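Local atomic coordinates of capsid Protein (PDB entry 4DMI), a protein that probably forms part of a bacteriophage capsid, assembling into a pentamer of five identical subunits. Residues D70-T75 with E156-G161; P82-V87 with M139-A144; K59-I64 with I162-A167; S2-I7 with D31-T36. All coordinates share one frame; numbering follows the deposited sequence.

Contact 1 of 4, residues D70-T75 with E156-G161; sequences DVENTT and EVRVQG. With NA (sodium ion), chain H.
Val71 and Val159 form a hydrogen-bonded antiparallel pair on the tight, buried side of this contact. Val71 N donates to Val159 O at 2.8 Å, and Val159 N returns a bond to Val71 O at 3.0 Å. Val71 CB and Val159 CB lie 4.2 Å apart, and both side chains also rest on Ala150 of strand 147-152. The other face of the sheet is polar and less closed. It carries Asp70, Glu72, Arg158 and Gln160, with Asp70 exposed. With CG anti to the backbone N (chi1 -174°), Asp70 lies alongside the Gln160 side chain. OD1 of Asp70 takes two bonds from opposite faces of its carboxylate. Arg158 NH1 reaches Asp70 OD1 at 3.0 Å as part of a salt bridge, and Gln160 NE2 reaches the same OD1 at 2.9 Å. Glu72 CB lies 3.8 Å above the centre of the Arg158 guanidinium. Glu72 OE1 is 3.4 Å from Arg158 NH2, far out of the guanidinium plane, so this pairing is of charges alone. Glu72 OE2 binds the sodium ion at 2.0 Å. Two waters, Ala155 O and Glu96 OE2 of a neighbouring subunit also bind this ion. The same Glu96 oxygen accepts a bond from Arg158 NE. Sodium and Arg158 probably offset the gathered carboxylate charge. The contact is thus an antiparallel strand pair with a salt-bridge network along one face and an intersubunit sodium site at its end.

Contact 2 of 4, residues P82-V87 with M139-A144; sequences PGFYKV and MVKLVA
The Phe84 ring carries the aliphatic chain of Lys141 on one face, in a CH-pi contact. The two residues belong to an antiparallel strand pair within the main sheet, where strand 83-95 runs beside strand 133-142. Lys141 CG lies 3.9 Å from the Phe84 ring centroid, 14° off the ring normal and shifted toward the rim. Further along the same chain, Lys141 CD touches Phe84 CZ at 3.6 Å. The Lys141 chain is extended beyond CG and crosses the ring obliquely. Its NZ bonds to Pro176 O of a neighbouring subunit, and Leu57 of that subunit also packs on Phe84. The Tyr85 ring is met differently. Val140 O lies at its edge, near the ring plane. Leu142 approaches at a slant, with Leu142 CD1 3.8 Å from Tyr85 CE1, and the two side chains cross at about a right angle. Tyr85 OH bonds to Thr81 O.

Phe84 and Lys141 share one face of the sheet, Tyr85, Val140 and Leu142 the other. Two hydrogen-bonded pairs, Gly83 with Leu142 and Tyr85 with Val140, give four backbone bonds. Between them, Phe84 and Lys141 form a non-hydrogen-bonded pair. The strands are inclined, with 151° between their directions, which reflects the twist of the sheet. Strand 158-167 lies on the other side of strand 83-95. At the end of the pair, Pro82 CG packs 3.7 Å from Ala144 N, and Pro82 CA lies 3.2 Å from Leu142 O in a CA-H...O contact.

Contact 3 of 4, residues K59-I64 with I162-A167; sequences KAFTLI and IARQIA
Phe61 and Ile162 make the main apolar contact. Ile162 CD1 sits over the centre of the Phe61 ring, 3.5 Å from the centroid and only 7° off the normal, in a CH-pi contact. Ala163 C lies at the ring edge, in its plane, 3.7 Å from Phe61 CE1. Arg164 CG lies between its backbone N and carbonyl carbon (chi1 65°), the crowded position, which places it obliquely against the same corner, also 3.7 Å from Phe61 CE1. Farther along the strand, Ile166 CD1 touches Lys59 CG at 3.9 Å and covers one face of the Arg164 guanidinium, toward its rim.

The hydrogen bonds centre on Arg164. Its NH1 donates to Ala60 O at 2.8 Å, a bent bond, N-H...O angle 143°. Gln58 O takes a second bond from NH1. Within the strand, Arg164 grips Gln165 O side-on, with NE at 3.1 Å and NH2 at 2.9 Å. NH2 also bonds to Ile174 O.

The ionic interaction reaches outside the two segments: Lys59 NZ forms a salt bridge with Asp56 of a neighbouring subunit.

Together these contacts hold the loop after helix 55-58 against strand 158-167, which carries a classic beta bulge where Ile166 and Ala167 both face Phe84. Arg164 makes five hydrogen bonds to four carbonyl oxygens. The chemistry implies that its buried head is fixed by backbone carbonyls. Their partial negative charges probably help stabilise its positive charge, and the head ties the strand, the loop and the C-terminal segment together.

Contact 4 of 4, residues S2-I7 with D31-T36; sequences SQQFRI and DLSGST
The side chains of Arg6 and Asp31 cross at about a right angle, yet their flat ends are nearly coplanar, 26° apart. The contact is a short antiparallel pair, strand 4-6 with strand 33-35, in the small N-terminal sheet. Ser33 and Gly34 extend that sheet by pairing with a parallel strand of a neighbouring subunit. Arg6 grips Asp31 side-on. Its NE reaches Asp31 OD1 at 2.9 Å and its NH2 reaches Asp31 OD2 at 2.8 Å, each on a syn lone pair.

On the other face, with CG between its backbone N and carbonyl carbon (chi1 51°), the Phe5 ring lies over Gly34, whose O is 3.4 Å above the ring plane, toward the rim. Gly34 CA is 4.0 Å from the Phe5 ring centroid, and no side chain at Gly34 stands in the way. Thr36 CG2 meets the edge of the same ring, 3.9 Å from Phe5 CD2. Beyond the ring, Ile7 CB and Leu32 CB pack at 4.0 Å, and Leu32 rests on helix 10-19. Water 5 donates to both Ile7 O and Asp31 OD1. At the far end, Thr36 OG1 donates to Gln3 O at 2.7 Å, in the carbonyl plane and on a lone pair.

Contacts 1, 2 and 3 all reach one sheet, contact 3 by packing a loop against it. Contact 4 stands apart in the N-terminal arm, its centre about 47 to 64 Å from the other centres. Contacts 1 and 3 use successive parts of strand 158-167. Contacts 2 and 3 meet through the backbones of Phe84 and the 166-167 bulge. Contact 3 is the most buried, and carbonyl groups hold its arginine. Contact 1, far out on the sheet, has an arginine held by carboxylates, one of which binds sodium at a subunit boundary. Contact 2, near the chain's centre, relies on rings and aliphatic chains. Contact 4, partly exposed, mixes a salt bridge with water bridges. All four touch neighbouring subunits.

Contact 1 of 4, residues D70-T75 with E156-G161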
# COMPACT_ATOMS: atom_id res chain seq x y z
N ASP B 70 13.05 18.62 -14.23
CA ASP B 70 13.89 17.83 -15.12
C ASP B 70 15.26 18.50 -15.02
O ASP B 70 15.55 19.48 -15.72
CB ASP B 70 13.33 17.88 -16.54
CG ASP B 70 14.06 16.95 -17.51
OD1 ASP B 70 15.10 16.38 -17.13
OD2 ASP B 70 13.60 16.82 -18.66
N VAL B 71 16.08 17.99 -14.12
CA VAL B 71 17.26 18.70 -13.65
C VAL B 71 18.56 18.06 -14.12
O VAL B 71 18.79 16.87 -13.91
CB VAL B 71 17.25 18.76 -12.10
CG1 VAL B 71 18.45 19.54 -11.56
CG2 VAL B 71 15.93 19.34 -11.61
N GLU B 72 19.40 18.87 -14.77
CA GLU B 72 20.66 18.40 -15.35
C GLU B 72 21.73 19.46 -15.11
O GLU B 72 21.55 20.62 -15.51
CB GLU B 72 20.49 18.17 -16.86
CG GLU B 72 21.70 17.57 -17.57
CD GLU B 72 21.69 17.83 -19.07
OE1 GLU B 72 21.52 19.00 -19.47
OE2 GLU B 72 21.84 16.86 -19.85
N ASN B 73 22.81 19.08 -14.44
CA ASN B 73 23.97 19.96 -14.23
C ASN B 73 23.58 21.29 -13.56
O ASN B 73 24.06 22.37 -13.95
CB ASN B 73 24.72 20.19 -15.54
CG ASN B 73 26.16 20.61 -15.33
OD1 ASN B 73 26.74 20.41 -14.26
ND2 ASN B 73 26.75 21.21 -16.35
N THR B 74 22.71 21.21 -12.56
CA THR B 74 22.30 22.38 -11.79
C THR B 74 21.59 21.93 -10.51
O THR B 74 21.30 20.75 -10.33
CB THR B 74 21.37 23.31 -12.62
OG1 THR B 74 21.25 24.58 -11.97
CG2 THR B 74 19.99 22.68 -12.80
N THR B 75 21.36 22.87 -9.61
CA THR B 75 20.56 22.62 -8.43
C THR B 75 19.26 23.40 -8.56
O THR B 75 19.29 24.62 -8.75
CB THR B 75 21.28 23.06 -7.15
OG1 THR B 75 22.54 22.38 -7.05
CG2 THR B 75 20.42 22.74 -5.93
N GLU B 156 25.55 14.43 -17.62
CA GLU B 156 25.19 13.05 -17.95
C GLU B 156 24.09 12.43 -17.08
O GLU B 156 23.60 11.37 -17.42
CB GLU B 156 26.42 12.14 -17.91
CG GLU B 156 27.48 12.46 -18.97
CD GLU B 156 28.63 11.48 -18.95
OE1 GLU B 156 28.65 10.60 -18.07
OE2 GLU B 156 29.52 11.59 -19.82
N VAL B 157 23.73 13.07 -15.97
CA VAL B 157 22.73 12.49 -15.09
C VAL B 157 21.59 13.46 -14.80
O VAL B 157 21.80 14.67 -14.75
CB VAL B 157 23.34 11.99 -13.76
CG1 VAL B 157 24.24 10.81 -14.01
CG2 VAL B 157 24.09 13.10 -13.01
N ARG B 158 20.39 12.93 -14.60
CA ARG B 158 19.22 13.77 -14.38
C ARG B 158 18.39 13.39 -13.15
O ARG B 158 18.45 12.25 -12.66
CB ARG B 158 18.31 13.80 -15.62
CG ARG B 158 18.95 14.49 -16.82
CD ARG B 158 17.96 14.73 -17.94
NE ARG B 158 18.63 15.41 -19.05
CZ ARG B 158 18.26 16.58 -19.56
NH1 ARG B 158 17.19 17.21 -19.10
NH2 ARG B 158 18.95 17.11 -20.56
N VAL B 159 17.64 14.36 -12.65
CA VAL B 159 16.63 14.12 -11.63
C VAL B 159 15.32 14.59 -12.24
O VAL B 159 15.19 15.78 -12.58
CB VAL B 159 16.91 14.92 -10.34
CG1 VAL B 159 15.81 14.66 -9.30
CG2 VAL B 159 18.28 14.57 -9.77
N GLN B 160 14.37 13.68 -12.41
CA GLN B 160 13.10 14.00 -13.08
C GLN B 160 11.92 13.61 -12.21
O GLN B 160 11.95 12.59 -11.54
CB GLN B 160 13.01 13.27 -14.42
CG GLN B 160 14.10 13.69 -15.40
CD GLN B 160 14.05 12.93 -16.70
OE1 GLN B 160 13.59 11.79 -16.76
NE2 GLN B 160 14.55 13.56 -17.76
N GLY B 161 10.87 14.42 -12.22
CA GLY B 161 9.70 14.05 -11.47
C GLY B 161 8.69 15.15 -11.31
O GLY B 161 8.74 16.16 -12.02
NA NA H . 22.86 15.46 -20.88
O HOH W 1 24.71 14.59 -21.79
O HOH W 2 23.99 17.32 -21.73

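Contact 2 of 4, residues P82-V87 with M139-A144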
# COMPACT_ATOMS: atom_id res chain seq x y z
N PRO B 82 7.13 26.44 4.11
CA PRO B 82 6.68 25.34 4.98
C PRO B 82 5.45 24.62 4.45
O PRO B 82 4.56 25.23 3.82
CB PRO B 82 6.35 26.05 6.30
CG PRO B 82 7.19 27.29 6.28
CD PRO B 82 7.17 27.72 4.84
N GLY B 83 5.39 23.32 4.70
CA GLY B 83 4.25 22.52 4.31
C GLY B 83 4.62 21.07 4.08
O GLY B 83 5.78 20.68 4.24
N PHE B 84 3.62 20.28 3.69
CA PHE B 84 3.84 18.87 3.34
C PHE B 84 3.81 18.73 1.83
O PHE B 84 2.89 19.22 1.18
CB PHE B 84 2.75 17.98 3.95
CG PHE B 84 2.80 17.88 5.45
CD1 PHE B 84 2.22 18.87 6.24
CD2 PHE B 84 3.38 16.78 6.07
CE1 PHE B 84 2.25 18.78 7.64
CE2 PHE B 84 3.41 16.69 7.46
CZ PHE B 84 2.84 17.69 8.24
N TYR B 85 4.79 18.03 1.28
CA TYR B 85 4.93 17.88 -0.16
C TYR B 85 5.09 16.43 -0.55
O TYR B 85 5.89 15.70 0.05
CB TYR B 85 6.15 18.66 -0.65
CG TYR B 85 6.06 20.16 -0.42
CD1 TYR B 85 6.45 20.71 0.79
CD2 TYR B 85 5.57 21.01 -1.41
CE1 TYR B 85 6.37 22.08 1.02
CE2 TYR B 85 5.48 22.38 -1.19
CZ TYR B 85 5.88 22.90 0.03
OH TYR B 85 5.81 24.26 0.27
N LYS B 86 4.35 16.00 -1.56
CA LYS B 86 4.56 14.69 -2.17
C LYS B 86 5.51 14.92 -3.33
O LYS B 86 5.34 15.85 -4.11
CB LYS B 86 3.25 14.11 -2.68
CG LYS B 86 3.42 12.91 -3.61
CD LYS B 86 2.07 12.33 -4.01
CE LYS B 86 2.25 11.04 -4.79
NZ LYS B 86 0.98 10.30 -4.97
N VAL B 87 6.57 14.10 -3.43
CA VAL B 87 7.53 14.23 -4.52
C VAL B 87 7.88 12.85 -5.06
O VAL B 87 8.28 11.95 -4.31
CB VAL B 87 8.80 15.01 -4.08
CG1 VAL B 87 9.43 14.41 -2.84
CG2 VAL B 87 9.80 15.08 -5.21
N MET B 139 7.09 11.60 0.97
CA MET B 139 6.36 12.67 1.62
C MET B 139 7.35 13.42 2.49
O MET B 139 7.98 12.84 3.40
CB MET B 139 5.22 12.15 2.48
CG MET B 139 4.40 13.24 3.20
SD MET B 139 3.38 14.23 2.08
CE MET B 139 2.91 12.93 0.93
N VAL B 140 7.48 14.72 2.23
CA VAL B 140 8.44 15.57 2.93
C VAL B 140 7.73 16.74 3.59
O VAL B 140 6.89 17.40 2.97
CB VAL B 140 9.48 16.14 1.95
CG1 VAL B 140 10.46 17.07 2.66
CG2 VAL B 140 10.22 15.00 1.26
N LYS B 141 8.04 16.98 4.86
CA LYS B 141 7.56 18.18 5.54
C LYS B 141 8.70 19.17 5.67
O LYS B 141 9.76 18.84 6.19
CB LYS B 141 7.00 17.85 6.93
CG LYS B 141 6.40 19.06 7.66
CD LYS B 141 6.20 18.75 9.16
CE LYS B 141 5.62 19.95 9.89
NZ LYS B 141 5.42 19.64 11.33
N LEU B 142 8.45 20.40 5.21
CA LEU B 142 9.39 21.50 5.37
C LEU B 142 8.89 22.44 6.46
O LEU B 142 7.69 22.74 6.53
CB LEU B 142 9.50 22.31 4.07
CG LEU B 142 9.96 21.56 2.82
CD1 LEU B 142 10.04 22.55 1.67
CD2 LEU B 142 11.31 20.88 3.06
N VAL B 143 9.80 22.88 7.32
CA VAL B 143 9.50 24.00 8.22
C VAL B 143 10.26 25.22 7.75
O VAL B 143 10.98 25.14 6.75
CB VAL B 143 9.85 23.67 9.69
CG1 VAL B 143 8.94 22.58 10.21
CG2 VAL B 143 11.31 23.28 9.84
N ALA B 144 10.09 26.34 8.44
CA ALA B 144 10.71 27.59 8.03
C ALA B 144 12.22 27.43 7.87
O ALA B 144 12.89 26.90 8.76
CB ALA B 144 10.39 28.70 9.04

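Contact 3 of 4, residues K59-I64 with I162-A167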
# COMPACT_ATOMS: atom_id res chain seq x y z
N LYS B 59 -5.04 14.13 -3.13
CA LYS B 59 -3.62 14.23 -3.48
C LYS B 59 -3.34 14.31 -4.98
O LYS B 59 -2.17 14.27 -5.40
CB LYS B 59 -2.85 13.05 -2.86
CG LYS B 59 -2.87 13.09 -1.34
CD LYS B 59 -2.22 11.87 -0.72
CE LYS B 59 -0.72 11.87 -0.88
NZ LYS B 59 -0.13 10.79 -0.01
N ALA B 60 -4.39 14.43 -5.79
CA ALA B 60 -4.25 14.41 -7.24
C ALA B 60 -3.38 15.53 -7.79
O ALA B 60 -3.40 16.64 -7.28
CB ALA B 60 -5.62 14.45 -7.93
N PHE B 61 -2.64 15.22 -8.84
CA PHE B 61 -1.87 16.23 -9.58
C PHE B 61 -2.74 16.94 -10.60
O PHE B 61 -3.59 16.33 -11.25
CB PHE B 61 -0.69 15.57 -10.30
CG PHE B 61 0.40 15.11 -9.37
CD1 PHE B 61 1.34 16.00 -8.88
CD2 PHE B 61 0.48 13.77 -8.99
CE1 PHE B 61 2.34 15.57 -8.01
CE2 PHE B 61 1.47 13.34 -8.12
CZ PHE B 61 2.41 14.24 -7.64
N THR B 62 -2.50 18.24 -10.78
CA THR B 62 -3.18 19.01 -11.82
C THR B 62 -2.17 19.85 -12.59
O THR B 62 -1.05 20.06 -12.12
CB THR B 62 -4.23 19.98 -11.23
OG1 THR B 62 -3.57 21.01 -10.47
CG2 THR B 62 -5.24 19.25 -10.33
N LEU B 63 -2.57 20.36 -13.75
CA LEU B 63 -1.71 21.25 -14.52
C LEU B 63 -1.30 22.46 -13.67
O LEU B 63 -0.14 22.91 -13.72
CB LEU B 63 -2.44 21.71 -15.79
CG LEU B 63 -1.72 22.71 -16.69
CD1 LEU B 63 -0.36 22.24 -17.14
CD2 LEU B 63 -2.59 23.03 -17.90
N ILE B 64 -2.23 22.95 -12.86
CA ILE B 64 -1.95 24.13 -12.05
C ILE B 64 -1.07 23.84 -10.83
O ILE B 64 -0.19 24.64 -10.49
CB ILE B 64 -3.25 24.87 -11.67
CG1 ILE B 64 -3.71 25.70 -12.88
CG2 ILE B 64 -3.07 25.75 -10.45
CD1 ILE B 64 -5.12 26.24 -12.76
N ILE B 162 7.77 14.93 -10.38
CA ILE B 162 6.73 15.91 -10.07
C ILE B 162 6.56 16.00 -8.56
O ILE B 162 6.84 15.04 -7.83
CB ILE B 162 5.39 15.54 -10.75
CG1 ILE B 162 4.95 14.12 -10.38
CG2 ILE B 162 5.49 15.65 -12.26
CD1 ILE B 162 3.63 13.70 -11.01
N ALA B 163 6.08 17.14 -8.10
CA ALA B 163 5.75 17.31 -6.71
C ALA B 163 4.53 18.19 -6.58
O ALA B 163 4.17 18.91 -7.52
CB ALA B 163 6.93 17.92 -5.92
N ARG B 164 3.88 18.15 -5.43
CA ARG B 164 2.86 19.14 -5.11
C ARG B 164 2.72 19.30 -3.61
O ARG B 164 3.08 18.41 -2.84
CB ARG B 164 1.50 18.82 -5.75
CG ARG B 164 0.83 17.54 -5.25
CD ARG B 164 -0.70 17.62 -5.47
NE ARG B 164 -1.29 18.44 -4.41
CZ ARG B 164 -2.55 18.35 -4.00
NH1 ARG B 164 -3.41 17.53 -4.61
NH2 ARG B 164 -2.95 19.09 -2.97
N GLN B 165 2.18 20.44 -3.22
CA GLN B 165 1.92 20.69 -1.81
C GLN B 165 0.62 19.98 -1.44
O GLN B 165 -0.44 20.26 -2.04
CB GLN B 165 1.84 22.17 -1.49
CG GLN B 165 2.04 22.42 0.01
CD GLN B 165 1.92 23.86 0.43
OE1 GLN B 165 1.94 24.77 -0.40
NE2 GLN B 165 1.79 24.07 1.73
N ILE B 166 0.70 19.10 -0.46
CA ILE B 166 -0.44 18.29 -0.01
C ILE B 166 -1.18 18.96 1.15
O ILE B 166 -2.41 18.86 1.25
CB ILE B 166 0.03 16.86 0.39
CG1 ILE B 166 0.67 16.14 -0.80
CG2 ILE B 166 -1.13 16.03 0.96
CD1 ILE B 166 -0.27 15.89 -1.99
N ALA B 167 -0.45 19.64 2.02
CA ALA B 167 -1.06 20.27 3.18
C ALA B 167 -0.22 21.44 3.66
O ALA B 167 0.97 21.51 3.34
CB ALA B 167 -1.23 19.25 4.32

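Contact 4 of 4, residues S2-I7 with D31-T36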
# COMPACT_ATOMS: atom_id res chain seq x y z
N SER B 2 -28.36 -4.58 32.26
CA SER B 2 -27.76 -5.88 32.00
C SER B 2 -26.52 -6.02 32.86
O SER B 2 -25.90 -5.03 33.25
CB SER B 2 -27.42 -6.05 30.53
OG SER B 2 -26.31 -5.26 30.16
N GLN B 3 -26.18 -7.27 33.17
CA GLN B 3 -25.10 -7.59 34.08
C GLN B 3 -23.77 -6.97 33.65
O GLN B 3 -23.41 -6.99 32.47
CB GLN B 3 -24.99 -9.11 34.15
CG GLN B 3 -23.90 -9.66 35.02
CD GLN B 3 -23.79 -11.16 34.85
OE1 GLN B 3 -24.72 -11.81 34.36
NE2 GLN B 3 -22.66 -11.73 35.24
N GLN B 4 -23.06 -6.38 34.61
CA GLN B 4 -21.78 -5.74 34.37
C GLN B 4 -20.68 -6.46 35.13
O GLN B 4 -20.94 -7.21 36.06
CB GLN B 4 -21.84 -4.27 34.81
CG GLN B 4 -22.81 -3.42 33.99
CD GLN B 4 -22.93 -2.00 34.50
OE1 GLN B 4 -22.20 -1.59 35.40
NE2 GLN B 4 -23.86 -1.23 33.93
N PHE B 5 -19.44 -6.24 34.70
CA PHE B 5 -18.27 -6.84 35.35
C PHE B 5 -17.18 -5.79 35.54
O PHE B 5 -17.09 -4.83 34.78
CB PHE B 5 -17.74 -8.00 34.50
CG PHE B 5 -17.52 -7.65 33.05
CD1 PHE B 5 -16.30 -7.13 32.63
CD2 PHE B 5 -18.52 -7.83 32.11
CE1 PHE B 5 -16.09 -6.80 31.29
CE2 PHE B 5 -18.32 -7.50 30.77
CZ PHE B 5 -17.10 -6.99 30.37
N ARG B 6 -16.36 -5.96 36.58
CA ARG B 6 -15.25 -5.05 36.81
C ARG B 6 -14.13 -5.33 35.81
O ARG B 6 -13.78 -6.48 35.57
CB ARG B 6 -14.73 -5.18 38.24
CG ARG B 6 -13.39 -4.48 38.47
CD ARG B 6 -13.10 -4.26 39.96
NE ARG B 6 -14.00 -3.26 40.53
CZ ARG B 6 -15.06 -3.55 41.27
NH1 ARG B 6 -15.35 -4.81 41.55
NH2 ARG B 6 -15.83 -2.57 41.74
N ILE B 7 -13.59 -4.28 35.20
CA ILE B 7 -12.48 -4.44 34.26
C ILE B 7 -11.16 -4.19 34.97
O ILE B 7 -10.96 -3.15 35.60
CB ILE B 7 -12.62 -3.50 33.06
CG1 ILE B 7 -13.83 -3.91 32.22
CG2 ILE B 7 -11.35 -3.52 32.22
CD1 ILE B 7 -14.23 -2.88 31.18
N ASP B 31 -12.95 3.43 38.43
CA ASP B 31 -13.19 2.00 38.61
C ASP B 31 -14.03 1.53 37.43
O ASP B 31 -15.26 1.67 37.42
CB ASP B 31 -13.91 1.78 39.95
CG ASP B 31 -14.19 0.32 40.26
OD1 ASP B 31 -13.78 -0.57 39.47
OD2 ASP B 31 -14.81 0.04 41.31
N LEU B 32 -13.36 0.99 36.42
CA LEU B 32 -14.00 0.60 35.16
C LEU B 32 -14.88 -0.63 35.26
O LEU B 32 -14.52 -1.62 35.90
CB LEU B 32 -12.94 0.34 34.09
CG LEU B 32 -12.21 1.52 33.47
CD1 LEU B 32 -11.06 1.02 32.63
CD2 LEU B 32 -13.17 2.34 32.63
N SER B 33 -16.04 -0.56 34.62
CA SER B 33 -16.87 -1.73 34.44
C SER B 33 -17.14 -1.93 32.95
O SER B 33 -16.96 -1.01 32.16
CB SER B 33 -18.18 -1.61 35.23
OG SER B 33 -18.88 -0.43 34.89
N GLY B 34 -17.53 -3.15 32.58
CA GLY B 34 -17.97 -3.43 31.23
C GLY B 34 -19.38 -3.99 31.22
O GLY B 34 -19.79 -4.67 32.17
N SER B 35 -20.13 -3.71 30.16
CA SER B 35 -21.49 -4.21 30.02
C SER B 35 -21.53 -5.50 29.19
O SER B 35 -20.70 -5.70 28.30
CB SER B 35 -22.38 -3.15 29.38
OG SER B 35 -23.71 -3.62 29.20
N THR B 36 -22.51 -6.36 29.47
CA THR B 36 -22.65 -7.61 28.73
C THR B 36 -23.67 -7.55 27.60
O THR B 36 -23.95 -8.57 26.96
CB THR B 36 -23.00 -8.80 29.65
OG1 THR B 36 -24.21 -8.52 30.37
CG2 THR B 36 -21.87 -9.09 30.63
O HOH W 3 -25.14 -3.12 31.49
O HOH W 4 -10.24 0.14 36.45
O HOH W 5 -11.53 -1.29 37.69